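Local coordinates for ferric vibriobactin ABC transporter, periplasmic ferric vibriobactin-binding protein (Vibrio cholerae, PDB 3R5T) that binds ferric vibriobactin in the periplasm and probably delivers it to an ABC transporter for iron uptake, at residues K69-A74 with L79-V84; H145-W150 with F273-I278; K152-V157 with Q292-P297. All coordinates share one frame; numbering follows the deposited sequence.

Contact 1 of 3, residues K69-A74 with L79-V84; sequences KKLWPA and LESVYV
The indole of Trp72 meets the first turn of helix 79-85 by the outer atoms of its six-membered ring, and here the packing is closest. A methyl of Val82, CG2, lies 3.6 Å from CH2 of Trp72, approaching the ring obliquely and touching CZ3 equally closely. Beside it, OG of Ser81 comes to the ring edge in the plane of the indole, 3.4 Å from Trp72 CZ3. That hydroxyl is no partner of the ring in a hydrogen-bonding sense: it is hydrogen-bonded to the carbonyl O of Asp78, and because Ser81 has two conformers the edge contact describes one of them. With CG of Trp72 between the backbone N and the carbonyl carbon (chi1 59°), the indole is turned to reach the helix with its six-membered ring.

The other side is looser. Leu71 reaches the helix through CD2 alone, 4.3 Å from Ser81 OG, and beyond it the exposed Lys69 extends past the segment to a salt bridge with Glu85. Strand 69-73, the outermost on its side of the sheet, and the helix run nearly antiparallel, at 156°, and with the parallel strand 89-93 they make a beta-alpha-beta crossover of this lobe's five-stranded sheet.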
loop_
_atom_site.group_PDB
_atom_site.type_symbol
_atom_site.label_atom_id
_atom_site.label_comp_id
_atom_site.label_asym_id
_atom_site.label_seq_id
_atom_site.Cartn_x
_atom_site.Cartn_y
_atom_site.Cartn_z
ATOM N N LYS A 69 17.247 -10.541 -1.591
ATOM C CA LYS A 69 17.742 -10.890 -0.267
ATOM C C LYS A 69 16.963 -10.175 0.828
ATOM O O LYS A 69 16.745 -8.965 0.740
ATOM C CB LYS A 69 19.232 -10.541 -0.172
ATOM C CG LYS A 69 19.903 -10.966 1.116
ATOM C CD LYS A 69 21.411 -10.830 0.983
ATOM C CE LYS A 69 21.913 -11.570 -0.261
ATOM N NZ LYS A 69 23.390 -11.450 -0.504
ATOM N N LYS A 70 16.517 -10.911 1.849
ATOM C CA LYS A 70 15.827 -10.273 2.968
ATOM C C LYS A 70 16.848 -9.697 3.937
ATOM O O LYS A 70 17.725 -10.409 4.447
ATOM C CB LYS A 70 14.880 -11.236 3.694
ATOM C CG LYS A 70 14.020 -10.533 4.745
ATOM C CD LYS A 70 12.727 -11.290 5.050
ATOM C CE LYS A 70 13.005 -12.704 5.501
ATOM N NZ LYS A 70 11.776 -13.401 5.985
ATOM N N LEU A 71 16.736 -8.397 4.172
ATOM C CA LEU A 71 17.652 -7.695 5.058
ATOM C C LEU A 71 17.047 -7.572 6.454
ATOM O O LEU A 71 16.390 -8.499 6.929
ATOM C CB LEU A 71 17.980 -6.317 4.478
ATOM C CG LEU A 71 18.533 -6.374 3.045
ATOM C CD1 LEU A 71 18.627 -4.972 2.469
ATOM C CD2 LEU A 71 19.883 -7.106 2.995
ATOM N N TRP A 72 17.282 -6.437 7.108
ATOM C CA TRP A 72 16.900 -6.240 8.511
ATOM C C TRP A 72 15.404 -5.998 8.674
ATOM O O TRP A 72 14.748 -5.551 7.732
ATOM C CB TRP A 72 17.679 -5.042 9.081
ATOM C CG TRP A 72 17.416 -3.768 8.303
ATOM C CD1 TRP A 72 16.388 -2.884 8.503
ATOM C CD2 TRP A 72 18.178 -3.252 7.199
ATOM N NE1 TRP A 72 16.460 -1.856 7.586
ATOM C CE2 TRP A 72 17.543 -2.057 6.774
ATOM C CE3 TRP A 72 19.313 -3.694 6.509
ATOM C CZ2 TRP A 72 18.029 -1.287 5.721
ATOM C CZ3 TRP A 72 19.787 -2.922 5.448
ATOM C CH2 TRP A 72 19.141 -1.735 5.069
ATOM N N PRO A 73 14.872 -6.264 9.870
ATOM C CA PRO A 73 13.493 -5.872 10.158
ATOM C C PRO A 73 13.480 -4.376 10.363
ATOM O O PRO A 73 14.440 -3.813 10.881
ATOM C CB PRO A 73 13.166 -6.583 11.487
ATOM C CG PRO A 73 14.426 -7.144 11.986
ATOM C CD PRO A 73 15.547 -6.858 11.038
ATOM N N ALA A 74 12.425 -3.730 9.887
ATOM C CA ALA A 74 12.231 -2.298 10.078
ATOM C C ALA A 74 12.697 -1.816 11.444
ATOM O O ALA A 74 12.365 -2.411 12.472
ATOM C CB ALA A 74 10.767 -1.946 9.873
ATOM N N LEU A 79 24.133 -1.325 8.265
ATOM C CA LEU A 79 24.968 -0.682 7.249
ATOM C C LEU A 79 25.956 -1.650 6.598
ATOM O O LEU A 79 26.245 -1.515 5.406
ATOM C CB LEU A 79 25.738 0.499 7.838
ATOM C CG LEU A 79 24.853 1.675 8.279
ATOM C CD1 LEU A 79 25.702 2.700 9.018
ATOM C CD2 LEU A 79 24.118 2.304 7.090
ATOM N N GLU A 80 26.480 -2.605 7.364
ATOM C CA GLU A 80 27.407 -3.582 6.797
ATOM C C GLU A 80 26.713 -4.313 5.651
ATOM O O GLU A 80 27.298 -4.508 4.589
ATOM C CB GLU A 80 27.877 -4.568 7.865
ATOM C CG GLU A 80 28.723 -5.701 7.314
ATOM C CD GLU A 80 29.200 -6.631 8.406
ATOM O OE1 GLU A 80 29.709 -6.124 9.437
ATOM O OE2 GLU A 80 29.075 -7.869 8.246
ATOM N N SER A 81 25.469 -4.706 5.872
ATOM C CA SER A 81 24.734 -5.434 4.851
ATOM C C SER A 81 24.548 -4.578 3.600
ATOM O O SER A 81 24.662 -5.083 2.483
ATOM C CB SER A 81 23.395 -5.959 5.386
ATOM O OG SER A 81 22.487 -4.912 5.686
ATOM N N VAL A 82 24.297 -3.284 3.780
ATOM C CA VAL A 82 24.161 -2.391 2.616
ATOM C C VAL A 82 25.476 -2.322 1.824
ATOM O O VAL A 82 25.475 -2.457 0.601
ATOM C CB VAL A 82 23.713 -0.970 3.015
ATOM C CG1 VAL A 82 23.538 -0.102 1.759
ATOM C CG2 VAL A 82 22.402 -1.039 3.775
ATOM N N TYR A 83 26.591 -2.108 2.519
ATOM C CA TYR A 83 27.905 -2.086 1.877
ATOM C C TYR A 83 28.146 -3.374 1.088
ATOM O O TYR A 83 28.583 -3.334 -0.065
ATOM C CB TYR A 83 29.030 -1.891 2.908
ATOM C CG TYR A 83 29.281 -0.451 3.305
ATOM C CD1 TYR A 83 30.129 0.365 2.556
ATOM C CD2 TYR A 83 28.673 0.095 4.427
ATOM C CE1 TYR A 83 30.362 1.685 2.926
ATOM C CE2 TYR A 83 28.892 1.406 4.799
ATOM C CZ TYR A 83 29.726 2.203 4.040
ATOM O OH TYR A 83 29.929 3.512 4.417
ATOM N N VAL A 84 27.847 -4.519 1.691
ATOM C CA VAL A 84 28.170 -5.786 1.035
ATOM C C VAL A 84 27.314 -6.026 -0.213
ATOM O O VAL A 84 27.785 -6.603 -1.191
ATOM C CB VAL A 84 28.099 -6.987 2.017
ATOM C CG1 VAL A 84 28.284 -8.300 1.274
ATOM C CG2 VAL A 84 29.141 -6.836 3.128
#

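Contact 2 of 3, residues H145-W150 with F273-I278; sequences HNFEQW and FSAREI
Phe147 and Trp150, one helical turn apart, extend their rings from helix 145-150 toward Ala275 and Arg276, and the outer atoms of both rings meet the opposing helix. Both have CG anti to the backbone N (chi1 -174° in Phe147), which carries the rings out across the gap between two helices whose axes are 12.3 Å apart. Phe147 ends against the methyl of Ala275, its CZ 3.8 Å from Ala275 CB in an oblique approach. Near the plane of the same ring, at its edge, comes the aliphatic start of Arg276, with CG 4.3 Å from Phe147 CE1.

One turn further along the helix, Trp150 meets Arg276. Its CH2 lies 3.8 Å from the backbone O of Arg276, at the edge of the indole and in its plane, while CZ3 touches Arg276 CG at 4.1 Å. The extended chain carries the guanidinium away from the indole, its plane turned 74° from the ring, and the touching atoms of the arginine are CG, CA and O. No hydrogen bond joins the segments; the buried indole NE1 is instead satisfied by the carbonyl of Leu294.

The helices run almost parallel, 10° apart. Phe147 is further enclosed by Leu189 of helix 185-192 and by Trp123 of helix 123-134, which it meets edge-to-face. Thus the long helix 137-155, which, after helix 123-134, links strand 113-116 of one lobe's sheet to strand 165-169 of the other's, lies against helices 123-134, 185-192 and 272-286.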
loop_
_atom_site.group_PDB
_atom_site.type_symbol
_atom_site.label_atom_id
_atom_site.label_comp_id
_atom_site.label_asym_id
_atom_site.label_seq_id
_atom_site.Cartn_x
_atom_site.Cartn_y
_atom_site.Cartn_z
ATOM N N HIS A 145 -1.092 1.057 -17.241
ATOM C CA HIS A 145 -2.127 1.077 -18.250
ATOM C C HIS A 145 -2.918 -0.236 -18.283
ATOM O O HIS A 145 -4.157 -0.236 -18.400
ATOM C CB HIS A 145 -1.516 1.359 -19.620
ATOM C CG HIS A 145 -2.452 1.090 -20.746
ATOM N ND1 HIS A 145 -3.419 1.994 -21.132
ATOM C CD2 HIS A 145 -2.614 -0.000 -21.532
ATOM C CE1 HIS A 145 -4.114 1.484 -22.135
ATOM N NE2 HIS A 145 -3.644 0.277 -22.397
ATOM N N ASN A 146 -2.212 -1.363 -18.176
ATOM C CA ASN A 146 -2.902 -2.648 -18.210
ATOM C C ASN A 146 -3.832 -2.803 -17.013
ATOM O O ASN A 146 -4.934 -3.348 -17.139
ATOM C CB ASN A 146 -1.911 -3.810 -18.228
ATOM C CG ASN A 146 -1.181 -3.946 -19.547
ATOM O OD1 ASN A 146 -1.598 -3.405 -20.567
ATOM N ND2 ASN A 146 -0.079 -4.684 -19.525
ATOM N N PHE A 147 -3.388 -2.334 -15.850
ATOM C CA PHE A 147 -4.180 -2.478 -14.642
ATOM C C PHE A 147 -5.427 -1.622 -14.744
ATOM O O PHE A 147 -6.514 -2.034 -14.332
ATOM C CB PHE A 147 -3.356 -2.073 -13.424
ATOM C CG PHE A 147 -4.052 -2.328 -12.119
ATOM C CD1 PHE A 147 -4.025 -3.586 -11.537
ATOM C CD2 PHE A 147 -4.730 -1.305 -11.476
ATOM C CE1 PHE A 147 -4.680 -3.811 -10.330
ATOM C CE2 PHE A 147 -5.373 -1.526 -10.275
ATOM C CZ PHE A 147 -5.346 -2.772 -9.710
ATOM N N GLU A 148 -5.276 -0.440 -15.332
ATOM C CA GLU A 148 -6.401 0.475 -15.463
ATOM C C GLU A 148 -7.425 -0.029 -16.485
ATOM O O GLU A 148 -8.626 0.168 -16.309
ATOM C CB GLU A 148 -5.915 1.900 -15.755
ATOM C CG GLU A 148 -5.981 2.814 -14.515
ATOM C CD GLU A 148 -4.700 2.903 -13.666
ATOM O OE1 GLU A 148 -4.057 1.865 -13.314
ATOM O OE2 GLU A 148 -4.359 4.054 -13.293
ATOM N N GLN A 149 -6.960 -0.688 -17.537
ATOM C CA GLN A 149 -7.868 -1.343 -18.478
ATOM C C GLN A 149 -8.702 -2.396 -17.759
ATOM O O GLN A 149 -9.903 -2.551 -18.009
ATOM C CB GLN A 149 -7.087 -1.997 -19.621
ATOM C CG GLN A 149 -6.718 -1.063 -20.768
ATOM C CD GLN A 149 -6.352 -1.824 -22.035
ATOM O OE1 GLN A 149 -6.002 -3.006 -21.979
ATOM N NE2 GLN A 149 -6.432 -1.150 -23.186
ATOM N N TRP A 150 -8.066 -3.120 -16.850
ATOM C CA TRP A 150 -8.755 -4.137 -16.074
ATOM C C TRP A 150 -9.767 -3.534 -15.107
ATOM O O TRP A 150 -10.895 -4.020 -15.017
ATOM C CB TRP A 150 -7.730 -4.965 -15.302
ATOM C CG TRP A 150 -8.317 -6.123 -14.539
ATOM C CD1 TRP A 150 -9.159 -7.082 -15.014
ATOM C CD2 TRP A 150 -8.060 -6.453 -13.171
ATOM N NE1 TRP A 150 -9.467 -7.982 -14.010
ATOM C CE2 TRP A 150 -8.799 -7.617 -12.873
ATOM C CE3 TRP A 150 -7.279 -5.874 -12.171
ATOM C CZ2 TRP A 150 -8.777 -8.215 -11.609
ATOM C CZ3 TRP A 150 -7.264 -6.465 -10.908
ATOM C CH2 TRP A 150 -8.011 -7.622 -10.646
ATOM N N PHE A 273 0.195 -6.402 -6.518
ATOM C CA PHE A 273 -0.160 -7.759 -6.154
ATOM C C PHE A 273 -1.312 -7.817 -5.171
ATOM O O PHE A 273 -2.271 -8.575 -5.378
ATOM C CB PHE A 273 1.096 -8.482 -5.672
ATOM C CG PHE A 273 2.232 -8.328 -6.638
ATOM C CD1 PHE A 273 3.248 -7.417 -6.410
ATOM C CD2 PHE A 273 2.219 -9.033 -7.830
ATOM C CE1 PHE A 273 4.272 -7.260 -7.345
ATOM C CE2 PHE A 273 3.236 -8.879 -8.759
ATOM C CZ PHE A 273 4.259 -7.993 -8.516
ATOM N N SER A 274 -1.267 -7.014 -4.116
ATOM C CA SER A 274 -2.403 -7.016 -3.198
ATOM C C SER A 274 -3.629 -6.358 -3.830
ATOM O O SER A 274 -4.756 -6.747 -3.519
ATOM C CB SER A 274 -2.072 -6.354 -1.860
ATOM O OG SER A 274 -1.535 -5.057 -2.027
ATOM N N ALA A 275 -3.407 -5.386 -4.712
ATOM C CA ALA A 275 -4.513 -4.738 -5.419
ATOM C C ALA A 275 -5.273 -5.761 -6.262
ATOM O O ALA A 275 -6.509 -5.783 -6.268
ATOM C CB ALA A 275 -4.000 -3.578 -6.302
ATOM N N ARG A 276 -4.539 -6.618 -6.964
ATOM C CA ARG A 276 -5.189 -7.690 -7.718
ATOM C C ARG A 276 -6.017 -8.592 -6.805
ATOM O O ARG A 276 -7.148 -8.952 -7.141
ATOM C CB ARG A 276 -4.156 -8.538 -8.447
ATOM C CG ARG A 276 -3.649 -7.933 -9.731
ATOM C CD ARG A 276 -2.552 -8.798 -10.322
ATOM N NE ARG A 276 -2.083 -8.225 -11.575
ATOM C CZ ARG A 276 -0.898 -8.473 -12.120
ATOM N NH1 ARG A 276 -0.041 -9.291 -11.521
ATOM N NH2 ARG A 276 -0.568 -7.897 -13.268
ATOM N N GLU A 277 -5.456 -8.977 -5.667
ATOM C CA GLU A 277 -6.181 -9.850 -4.756
ATOM C C GLU A 277 -7.473 -9.167 -4.304
ATOM O O GLU A 277 -8.535 -9.788 -4.265
ATOM C CB GLU A 277 -5.324 -10.207 -3.533
ATOM C CG GLU A 277 -4.119 -11.083 -3.848
ATOM C CD GLU A 277 -3.444 -11.627 -2.592
ATOM O OE1 GLU A 277 -4.148 -11.885 -1.591
ATOM O OE2 GLU A 277 -2.216 -11.823 -2.621
ATOM N N ILE A 278 -7.369 -7.897 -3.933
ATOM C CA ILE A 278 -8.523 -7.122 -3.479
ATOM C C ILE A 278 -9.619 -7.006 -4.542
ATOM O O ILE A 278 -10.792 -7.238 -4.255
ATOM C CB ILE A 278 -8.103 -5.725 -2.995
ATOM C CG1 ILE A 278 -7.206 -5.851 -1.768
ATOM C CG2 ILE A 278 -9.323 -4.868 -2.694
ATOM C CD1 ILE A 278 -6.425 -4.583 -1.381
#

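Contact 3 of 3, residues K152-V157 with Q292-P297; sequences KQVRDV and QSLVMP
The flat amide of Gln153 faces a methyl of Leu294: CD2 stands above the amide plane, 3.9 Å from CD of Gln153 and as far from its OE1 and NE2. No hydrogen bond is involved, and this exposed side chain contributes only van der Waals contact, through its amide and CB. A first torsion that sets CG anti to the carbonyl carbon (chi1 -73°) and an extended chain bring the amide alongside Leu294, and chi3 (116°) turns its face to the methyl.

The other branch of Leu294 is directed toward the 153-157 backbone. CD1 meets Val157 CG2 tip to tip at 3.7 Å, lies 3.9 Å from the backbone O of Gln153, and makes a more distant contact with Val154, whose CG2 is 4.4 Å away. One leucine thus supplies the whole of the loop's share in this contact, packed among Gln153, Val154 and Val157.

The same leucine touches Leu283 of helix 272-286, as Val157 does, while Val154 packs on Ile279 of that helix. Downstream, Met296 N is hydrogen-bonded to Asn280 OD1, so the segment after helix 272-286 lies across both that helix and the 153-157 part of the chain.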
loop_
_atom_site.group_PDB
_atom_site.type_symbol
_atom_site.label_atom_id
_atom_site.label_comp_id
_atom_site.label_asym_id
_atom_site.label_seq_id
_atom_site.Cartn_x
_atom_site.Cartn_y
_atom_site.Cartn_z
ATOM N N LYS A 152 -11.337 -0.822 -15.311
ATOM C CA LYS A 152 -12.446 -0.352 -16.137
ATOM C C LYS A 152 -13.442 -1.476 -16.361
ATOM O O LYS A 152 -14.646 -1.309 -16.159
ATOM C CB LYS A 152 -11.907 0.126 -17.483
ATOM C CG LYS A 152 -11.359 1.529 -17.473
ATOM C CD LYS A 152 -12.269 2.456 -18.264
ATOM C CE LYS A 152 -11.715 3.865 -18.280
ATOM N NZ LYS A 152 -11.641 4.439 -16.915
ATOM N N GLN A 153 -12.931 -2.628 -16.778
ATOM C CA GLN A 153 -13.786 -3.779 -17.038
ATOM C C GLN A 153 -14.504 -4.211 -15.767
ATOM O O GLN A 153 -15.701 -4.511 -15.771
ATOM C CB GLN A 153 -12.963 -4.951 -17.556
ATOM C CG GLN A 153 -12.454 -4.828 -18.977
ATOM C CD GLN A 153 -11.616 -6.033 -19.348
ATOM O OE1 GLN A 153 -11.982 -6.800 -20.240
ATOM N NE2 GLN A 153 -10.514 -6.236 -18.629
ATOM N N VAL A 154 -13.760 -4.264 -14.670
ATOM C CA VAL A 154 -14.329 -4.691 -13.413
ATOM C C VAL A 154 -15.399 -3.712 -12.942
ATOM O O VAL A 154 -16.480 -4.113 -12.503
ATOM C CB VAL A 154 -13.231 -4.813 -12.337
ATOM C CG1 VAL A 154 -13.856 -5.031 -10.974
ATOM C CG2 VAL A 154 -12.235 -5.928 -12.694
ATOM N N ARG A 155 -15.092 -2.427 -13.030
ATOM C CA ARG A 155 -16.022 -1.385 -12.610
ATOM C C ARG A 155 -17.392 -1.582 -13.259
ATOM O O ARG A 155 -18.429 -1.351 -12.629
ATOM C CB ARG A 155 -15.445 -0.009 -12.960
ATOM C CG ARG A 155 -16.272 1.168 -12.479
ATOM C CD ARG A 155 -15.477 2.459 -12.608
ATOM N NE ARG A 155 -15.243 2.819 -14.004
ATOM C CZ ARG A 155 -14.055 2.816 -14.601
ATOM N NH1 ARG A 155 -12.959 2.469 -13.933
ATOM N NH2 ARG A 155 -13.966 3.167 -15.877
ATOM N N ASP A 156 -17.382 -2.026 -14.516
ATOM C CA ASP A 156 -18.602 -2.222 -15.306
ATOM C C ASP A 156 -19.427 -3.459 -14.960
ATOM O O ASP A 156 -20.565 -3.587 -15.411
ATOM C CB ASP A 156 -18.255 -2.274 -16.798
ATOM C CG ASP A 156 -17.939 -0.916 -17.372
ATOM O OD1 ASP A 156 -18.316 0.100 -16.745
ATOM O OD2 ASP A 156 -17.332 -0.872 -18.468
ATOM N N VAL A 157 -18.860 -4.384 -14.195
ATOM C CA VAL A 157 -19.590 -5.602 -13.834
ATOM C C VAL A 157 -19.925 -5.727 -12.344
ATOM O O VAL A 157 -20.722 -6.585 -11.958
ATOM C CB VAL A 157 -18.845 -6.883 -14.283
ATOM C CG1 VAL A 157 -18.594 -6.866 -15.785
ATOM C CG2 VAL A 157 -17.543 -7.048 -13.502
ATOM N N GLN A 292 -15.728 -14.700 -12.933
ATOM C CA GLN A 292 -14.606 -15.534 -13.361
ATOM C C GLN A 292 -13.934 -15.097 -14.656
ATOM O O GLN A 292 -12.736 -15.313 -14.840
ATOM C CB GLN A 292 -15.009 -17.012 -13.445
ATOM C CG GLN A 292 -14.504 -17.839 -12.272
ATOM C CD GLN A 292 -13.024 -17.610 -12.001
ATOM O OE1 GLN A 292 -12.183 -17.776 -12.889
ATOM N NE2 GLN A 292 -12.701 -17.219 -10.775
ATOM N N SER A 293 -14.691 -14.489 -15.559
ATOM C CA SER A 293 -14.100 -14.024 -16.805
ATOM C C SER A 293 -13.085 -12.915 -16.542
ATOM O O SER A 293 -12.282 -12.578 -17.411
ATOM C CB SER A 293 -15.178 -13.537 -17.774
ATOM O OG SER A 293 -15.909 -14.627 -18.316
ATOM N N LEU A 294 -13.113 -12.354 -15.340
ATOM C CA LEU A 294 -12.254 -11.212 -15.043
ATOM C C LEU A 294 -11.252 -11.411 -13.895
ATOM O O LEU A 294 -10.347 -10.601 -13.727
ATOM C CB LEU A 294 -13.101 -9.962 -14.796
ATOM C CG LEU A 294 -13.824 -9.381 -16.015
ATOM C CD1 LEU A 294 -14.687 -8.224 -15.572
ATOM C CD2 LEU A 294 -12.820 -8.932 -17.066
ATOM N N VAL A 295 -11.398 -12.467 -13.098
ATOM C CA VAL A 295 -10.435 -12.711 -12.026
ATOM C C VAL A 295 -9.023 -12.867 -12.597
ATOM O O VAL A 295 -8.809 -13.617 -13.550
ATOM C CB VAL A 295 -10.816 -13.943 -11.179
ATOM C CG1 VAL A 295 -9.666 -14.343 -10.263
ATOM C CG2 VAL A 295 -12.053 -13.651 -10.365
ATOM N N MET A 296 -8.067 -12.139 -12.028
ATOM C CA MET A 296 -6.690 -12.186 -12.511
ATOM C C MET A 296 -5.900 -13.309 -11.847
ATOM O O MET A 296 -5.977 -13.496 -10.633
ATOM C CB MET A 296 -5.980 -10.850 -12.272
ATOM C CG MET A 296 -6.252 -9.772 -13.317
ATOM S SD MET A 296 -5.322 -9.975 -14.853
ATOM C CE MET A 296 -6.459 -10.981 -15.802
ATOM N N PRO A 297 -5.141 -14.068 -12.651
ATOM C CA PRO A 297 -4.232 -15.064 -12.078
ATOM C C PRO A 297 -3.192 -14.363 -11.213
ATOM O O PRO A 297 -2.682 -13.306 -11.596
ATOM C CB PRO A 297 -3.568 -15.685 -13.312
ATOM C CG PRO A 297 -4.508 -15.397 -14.443
ATOM C CD PRO A 297 -5.106 -14.065 -14.122
#

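Overall arrangement
Contacts 2 and 3 are neighbours on helix 137-155, their centres 10 Å apart, and their segments alternate along the chain. They are stitched together by Trp150 NE1, probably hydrogen-bonded to Leu294 O at 2.8 Å, and by Met296 packing on the same indole. Contact 1 stands apart in the lobe that holds the parallel sheet: its centre is about 30 Å from that of contact 2 and about 39 Å from that of contact 3, which lies on the opposite side of the chain's centre. The siderophore sits between the lobes, its nearest atoms about 11 Å from the side chain of Trp72 in contact 1. The long connecting helix is consistent with a class III binding protein.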